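Local coordinates for protein KLLA0E08119p (PDB 3VA7) that probably carboxylates urea to urea-1-carboxylate using ATP, hydrogencarbonate and biotin, this chain being the urea carboxylase part of a longer bifunctional enzyme, at residues A[853-858]-A[886-891]; A[984-989]-A[1068-1073]. All coordinates share one frame; numbering follows the deposited sequence.

In the fold
From the N terminus, the chain passes the biotin carboxylase domain before reaching the carboxyltransferase domain, where both contacts lie. Interaction 1 closes first: strand 847-852 leads into the loop 853-858, helix 859-875 and strand 880-885 follow, and 886-891 returns to that loop. Interaction 2 comes next in series, neither nested nor crossed, and brings 1068-1073 back to strand 984-989 after a span containing strands but no helix. The two illustrate how successive loop closures can share packing. L987 CD1 lies 3.6 Å from F857 CE1 and 3.8 Å from V887 CG2, while C862 of helix 859-875 meets F857, L987 and F1073, so that the helix meets its own entry loop and the mixed sheet.

Interaction 1. Residues A[853-858]-A[886-891]; sequences GELEFD and GVRSVL
R888 reaches across to the loop 853-858 with no direct backbone hydrogen bond between the segments, the F857 CA and R888 CA atoms standing 6.8 Å apart. The topology is a split beta-alpha-beta unit: strands 847-852 and 880-885 run parallel, with the antiparallel strand 889-894 between them, and helix 859-875 makes the connection. The contact packs the loop entering that helix against the turn of the hairpin 880-894, a turn closed by the G886 N to S889 O bond of 3.0 Å.

It illustrates how a buried arginine can be seated against the backbone of an irregular loop. With CG lodged between the backbone N and the carbonyl carbon (chi1 63°), the R888 chain sets off toward the loop, runs extended through chi2, then bends at chi3 (-98°). R888 CD passes 3.6 Å from E856 O. In the plane of the guanidinium, at its edge, NH2 gives G853 O a weak hydrogen bond of 3.5 Å; the stronger grip is outside the pair, where NE bonds Y852 O at the end of strand 847-852. L855 covers one face, its CA 4.1 Å above the centre of the guanidinium plane. Although the L855 CB points away, CD2 swings back to lie beside both NH1 and NH2. The carbonyl oxygens of G853 and Y852 are likely to offset part of the charge.

Farther along, V887 CG1 meets the edge of the F857 ring, 4.0 Å from CD1, the two side chains crossing at about a right angle. D858 is the N-cap of helix 859-875, OD2 accepting from N860 N. Its carbonyl is tied to the turn by a single water, which donates to D858 O at 2.9 Å and to V887 O at 2.7 Å.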
loop_
_atom_site.group_PDB
_atom_site.type_symbol
_atom_site.label_atom_id
_atom_site.label_comp_id
_atom_site.label_asym_id
_atom_site.label_seq_id
_atom_site.Cartn_x
_atom_site.Cartn_y
_atom_site.Cartn_z
ATOM N N GLY A 853 -29.670 -3.428 -24.375
ATOM C CA GLY A 853 -29.609 -4.219 -25.573
ATOM C C GLY A 853 -30.012 -5.637 -25.319
ATOM O O GLY A 853 -30.455 -5.964 -24.223
ATOM N N GLU A 854 -29.868 -6.461 -26.353
ATOM C CA GLU A 854 -29.790 -7.898 -26.200
ATOM C C GLU A 854 -28.370 -8.235 -25.675
ATOM O O GLU A 854 -27.521 -7.334 -25.514
ATOM C CB GLU A 854 -30.110 -8.596 -27.542
ATOM C CG GLU A 854 -31.470 -8.181 -28.186
ATOM C CD GLU A 854 -32.697 -8.789 -27.485
ATOM O OE1 GLU A 854 -32.529 -9.786 -26.747
ATOM O OE2 GLU A 854 -33.834 -8.266 -27.658
ATOM N N LEU A 855 -28.130 -9.503 -25.349
ATOM C CA LEU A 855 -26.832 -9.901 -24.754
ATOM C C LEU A 855 -25.722 -9.898 -25.852
ATOM O O LEU A 855 -25.469 -10.885 -26.567
ATOM C CB LEU A 855 -26.924 -11.209 -23.930
ATOM C CG LEU A 855 -28.081 -11.438 -22.894
ATOM C CD1 LEU A 855 -27.965 -12.796 -22.156
ATOM C CD2 LEU A 855 -28.324 -10.292 -21.858
ATOM N N GLU A 856 -25.085 -8.737 -25.969
ATOM C CA GLU A 856 -24.464 -8.316 -27.203
ATOM C C GLU A 856 -23.645 -7.045 -26.941
ATOM O O GLU A 856 -24.028 -6.191 -26.099
ATOM C CB GLU A 856 -25.553 -7.965 -28.191
ATOM C CG GLU A 856 -25.090 -7.840 -29.595
ATOM C CD GLU A 856 -25.067 -9.186 -30.282
ATOM O OE1 GLU A 856 -24.977 -9.187 -31.541
ATOM O OE2 GLU A 856 -25.152 -10.230 -29.558
ATOM N N PHE A 857 -22.524 -6.914 -27.638
ATOM C CA PHE A 857 -21.755 -5.734 -27.503
ATOM C C PHE A 857 -22.109 -4.890 -28.705
ATOM O O PHE A 857 -22.399 -5.434 -29.785
ATOM C CB PHE A 857 -20.265 -6.015 -27.470
ATOM C CG PHE A 857 -19.447 -4.819 -27.753
ATOM C CD1 PHE A 857 -19.198 -3.892 -26.762
ATOM C CD2 PHE A 857 -18.963 -4.584 -29.042
ATOM C CE1 PHE A 857 -18.444 -2.761 -27.023
ATOM C CE2 PHE A 857 -18.217 -3.421 -29.343
ATOM C CZ PHE A 857 -17.963 -2.496 -28.333
ATOM N N ASP A 858 -22.060 -3.571 -28.487
ATOM C CA ASP A 858 -22.330 -2.535 -29.451
ATOM C C ASP A 858 -21.710 -1.269 -28.849
ATOM O O ASP A 858 -22.151 -0.815 -27.801
ATOM C CB ASP A 858 -23.859 -2.398 -29.618
ATOM C CG ASP A 858 -24.254 -1.281 -30.573
ATOM O OD1 ASP A 858 -25.410 -1.286 -31.065
ATOM O OD2 ASP A 858 -23.424 -0.377 -30.800
ATOM N N GLY A 886 -20.333 -0.538 -16.819
ATOM C CA GLY A 886 -19.887 -1.799 -17.373
ATOM C C GLY A 886 -19.994 -1.817 -18.900
ATOM O O GLY A 886 -20.181 -0.788 -19.533
ATOM N N VAL A 887 -19.939 -2.993 -19.501
ATOM C CA VAL A 887 -19.833 -3.071 -20.939
ATOM C C VAL A 887 -21.105 -2.616 -21.646
ATOM O O VAL A 887 -21.036 -1.889 -22.643
ATOM C CB VAL A 887 -19.423 -4.482 -21.385
ATOM C CG1 VAL A 887 -19.756 -4.694 -22.890
ATOM C CG2 VAL A 887 -17.918 -4.714 -21.022
ATOM N N ARG A 888 -22.253 -3.015 -21.121
ATOM C CA ARG A 888 -23.514 -2.655 -21.743
ATOM C C ARG A 888 -24.566 -2.308 -20.638
ATOM O O ARG A 888 -25.773 -2.402 -20.842
ATOM C CB ARG A 888 -23.988 -3.843 -22.585
ATOM C CG ARG A 888 -24.252 -5.064 -21.747
ATOM C CD ARG A 888 -24.773 -6.154 -22.598
ATOM N NE ARG A 888 -26.230 -6.284 -22.573
ATOM C CZ ARG A 888 -26.911 -7.034 -21.721
ATOM N NH1 ARG A 888 -26.310 -7.711 -20.772
ATOM N NH2 ARG A 888 -28.224 -7.099 -21.828
ATOM N N SER A 889 -24.074 -1.922 -19.469
ATOM C CA SER A 889 -24.896 -1.752 -18.312
ATOM C C SER A 889 -24.283 -0.673 -17.429
ATOM O O SER A 889 -23.156 -0.189 -17.681
ATOM C CB SER A 889 -24.959 -3.061 -17.551
ATOM O OG SER A 889 -23.711 -3.169 -16.868
ATOM N N VAL A 890 -25.024 -0.285 -16.391
ATOM C CA VAL A 890 -24.469 0.626 -15.393
ATOM C C VAL A 890 -25.161 0.299 -14.127
ATOM O O VAL A 890 -26.370 -0.008 -14.098
ATOM C CB VAL A 890 -24.673 2.173 -15.742
ATOM C CG1 VAL A 890 -26.171 2.475 -16.131
ATOM C CG2 VAL A 890 -24.197 3.102 -14.583
ATOM N N LEU A 891 -24.417 0.326 -13.052
ATOM C CA LEU A 891 -25.045 -0.038 -11.813
ATOM C C LEU A 891 -25.243 1.250 -11.025
ATOM O O LEU A 891 -24.330 2.059 -10.909
ATOM C CB LEU A 891 -24.179 -1.054 -11.084
ATOM C CG LEU A 891 -24.677 -1.436 -9.714
ATOM C CD1 LEU A 891 -25.860 -2.394 -9.828
ATOM C CD2 LEU A 891 -23.540 -1.989 -8.903
HETATM O O HOH W 1 -21.861 -2.090 -25.231
#

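Interaction 2. Residues A[984-989]-A[1068-1073]; sequences FMVLGL and WLLTPF
W1068 begins the contact: its CD1 lies 3.7 Å from L989 CD1, the leucine coming obliquely to the indole and at about a right angle to the tryptophan side chain. L1070 meets the same leucine through its CB and carbonyl, and turns its isobutyl end to V986, with L1070 CD1 4.2 Å from V986 CG2. The T1071 CB points away, and its carbonyl makes the contact instead, T1071 O sitting 3.6 Å from V986 CB. P1072 then packs its CD 4.1 Å from L989 CG, while its CA makes a CH-O contact with V986 O. That oxygen is gripped more firmly by F1073 N, at 2.7 Å and nearly straight (171°), the donor tilted 20° from the carbonyl plane. With CG anti to the backbone N (chi1 179°), M985 crosses the F1073 side chain obliquely and bends at its end, bringing SD to the ring edge, 5.3 Å from the centroid, in a Met-aromatic contact. An alanine at M985 would remove the thioether and would probably leave that edge of the F1073 ring without its sulfur neighbour. F1073 has positive phi and V986 also pairs with D1074, consistent with a G1-type beta bulge where strand 1075-1081 joins strand 984-989 in the antiparallel part of a mixed sheet.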
loop_
_atom_site.group_PDB
_atom_site.type_symbol
_atom_site.label_atom_id
_atom_site.label_comp_id
_atom_site.label_asym_id
_atom_site.label_seq_id
_atom_site.Cartn_x
_atom_site.Cartn_y
_atom_site.Cartn_z
ATOM N N PHE A 984 -7.345 -1.759 -28.083
ATOM C CA PHE A 984 -8.253 -2.147 -27.028
ATOM C C PHE A 984 -8.890 -0.905 -26.411
ATOM O O PHE A 984 -8.193 -0.096 -25.781
ATOM C CB PHE A 984 -7.479 -2.875 -25.961
ATOM C CG PHE A 984 -6.960 -4.199 -26.378
ATOM C CD1 PHE A 984 -5.623 -4.379 -26.609
ATOM C CD2 PHE A 984 -7.820 -5.290 -26.523
ATOM C CE1 PHE A 984 -5.129 -5.645 -26.976
ATOM C CE2 PHE A 984 -7.345 -6.552 -26.885
ATOM C CZ PHE A 984 -5.984 -6.716 -27.120
ATOM N N MET A 985 -10.199 -0.731 -26.641
ATOM C CA MET A 985 -10.947 0.345 -26.009
ATOM C C MET A 985 -11.439 -0.069 -24.605
ATOM O O MET A 985 -12.212 -1.057 -24.469
ATOM C CB MET A 985 -12.135 0.770 -26.863
ATOM C CG MET A 985 -12.928 1.908 -26.166
ATOM S SD MET A 985 -14.004 2.861 -27.242
ATOM C CE MET A 985 -12.855 4.027 -27.952
ATOM N N VAL A 986 -10.986 0.665 -23.578
ATOM C CA VAL A 986 -11.496 0.456 -22.220
ATOM C C VAL A 986 -13.008 0.723 -22.157
ATOM O O VAL A 986 -13.478 1.815 -22.533
ATOM C CB VAL A 986 -10.804 1.387 -21.256
ATOM C CG1 VAL A 986 -11.207 1.080 -19.862
ATOM C CG2 VAL A 986 -9.343 1.279 -21.469
ATOM N N LEU A 987 -13.784 -0.260 -21.720
ATOM C CA LEU A 987 -15.223 -0.050 -21.601
ATOM C C LEU A 987 -15.707 0.275 -20.178
ATOM O O LEU A 987 -16.773 0.888 -20.021
ATOM C CB LEU A 987 -15.977 -1.250 -22.142
ATOM C CG LEU A 987 -15.684 -1.591 -23.605
ATOM C CD1 LEU A 987 -16.407 -2.877 -24.047
ATOM C CD2 LEU A 987 -15.983 -0.393 -24.527
ATOM N N GLY A 988 -14.940 -0.159 -19.164
ATOM C CA GLY A 988 -15.221 0.021 -17.723
ATOM C C GLY A 988 -13.962 -0.234 -16.862
ATOM O O GLY A 988 -12.969 -0.752 -17.365
ATOM N N LEU A 989 -13.974 0.151 -15.590
ATOM C CA LEU A 989 -12.823 -0.070 -14.696
ATOM C C LEU A 989 -13.136 -1.017 -13.557
ATOM O O LEU A 989 -14.287 -1.214 -13.169
ATOM C CB LEU A 989 -12.321 1.241 -14.133
ATOM C CG LEU A 989 -12.022 2.384 -15.106
ATOM C CD1 LEU A 989 -11.490 3.558 -14.350
ATOM C CD2 LEU A 989 -11.039 2.017 -16.192
ATOM N N TRP A 1068 -5.850 5.454 -10.632
ATOM C CA TRP A 1068 -6.273 4.673 -11.788
ATOM C C TRP A 1068 -5.892 5.391 -13.082
ATOM O O TRP A 1068 -6.359 6.497 -13.343
ATOM C CB TRP A 1068 -7.759 4.354 -11.758
ATOM C CG TRP A 1068 -8.684 5.551 -11.676
ATOM C CD1 TRP A 1068 -9.359 6.136 -12.711
ATOM C CD2 TRP A 1068 -9.037 6.297 -10.491
ATOM N NE1 TRP A 1068 -10.103 7.221 -12.253
ATOM C CE2 TRP A 1068 -9.934 7.332 -10.897
ATOM C CE3 TRP A 1068 -8.696 6.185 -9.134
ATOM C CZ2 TRP A 1068 -10.489 8.247 -9.995
ATOM C CZ3 TRP A 1068 -9.239 7.115 -8.217
ATOM C CH2 TRP A 1068 -10.124 8.136 -8.657
ATOM N N LEU A 1069 -5.024 4.775 -13.875
ATOM C CA LEU A 1069 -4.462 5.447 -15.020
ATOM C C LEU A 1069 -5.462 5.510 -16.186
ATOM O O LEU A 1069 -5.412 6.442 -17.010
ATOM C CB LEU A 1069 -3.147 4.790 -15.421
ATOM C CG LEU A 1069 -1.761 5.270 -14.934
ATOM C CD1 LEU A 1069 -1.758 6.108 -13.657
ATOM C CD2 LEU A 1069 -0.679 4.155 -14.836
ATOM N N LEU A 1070 -6.394 4.554 -16.257
ATOM C CA LEU A 1070 -7.311 4.500 -17.397
ATOM C C LEU A 1070 -8.695 5.069 -17.162
ATOM O O LEU A 1070 -9.153 5.179 -16.037
ATOM C CB LEU A 1070 -7.434 3.067 -17.911
ATOM C CG LEU A 1070 -6.124 2.314 -18.112
ATOM C CD1 LEU A 1070 -6.358 0.915 -18.519
ATOM C CD2 LEU A 1070 -5.229 3.001 -19.133
ATOM N N THR A 1071 -9.377 5.415 -18.251
ATOM C CA THR A 1071 -10.744 5.885 -18.177
ATOM C C THR A 1071 -11.491 5.181 -19.295
ATOM O O THR A 1071 -10.902 4.918 -20.365
ATOM C CB THR A 1071 -10.797 7.400 -18.441
ATOM O OG1 THR A 1071 -10.073 8.080 -17.430
ATOM C CG2 THR A 1071 -12.232 7.884 -18.452
ATOM N N PRO A 1072 -12.797 4.911 -19.090
ATOM C CA PRO A 1072 -13.581 4.362 -20.215
ATOM C C PRO A 1072 -13.449 5.214 -21.461
ATOM O O PRO A 1072 -13.387 6.481 -21.371
ATOM C CB PRO A 1072 -15.012 4.387 -19.695
ATOM C CG PRO A 1072 -14.836 4.274 -18.161
ATOM C CD PRO A 1072 -13.585 5.026 -17.850
ATOM N N PHE A 1073 -13.378 4.522 -22.610
ATOM C CA PHE A 1073 -13.116 5.135 -23.940
ATOM C C PHE A 1073 -11.645 5.363 -24.289
ATOM O O PHE A 1073 -11.359 5.618 -25.440
ATOM C CB PHE A 1073 -13.906 6.428 -24.167
ATOM C CG PHE A 1073 -15.374 6.249 -24.073
ATOM C CD1 PHE A 1073 -16.108 6.925 -23.102
ATOM C CD2 PHE A 1073 -16.035 5.379 -24.924
ATOM C CE1 PHE A 1073 -17.471 6.734 -23.022
ATOM C CE2 PHE A 1073 -17.418 5.180 -24.837
ATOM C CZ PHE A 1073 -18.127 5.833 -23.897
#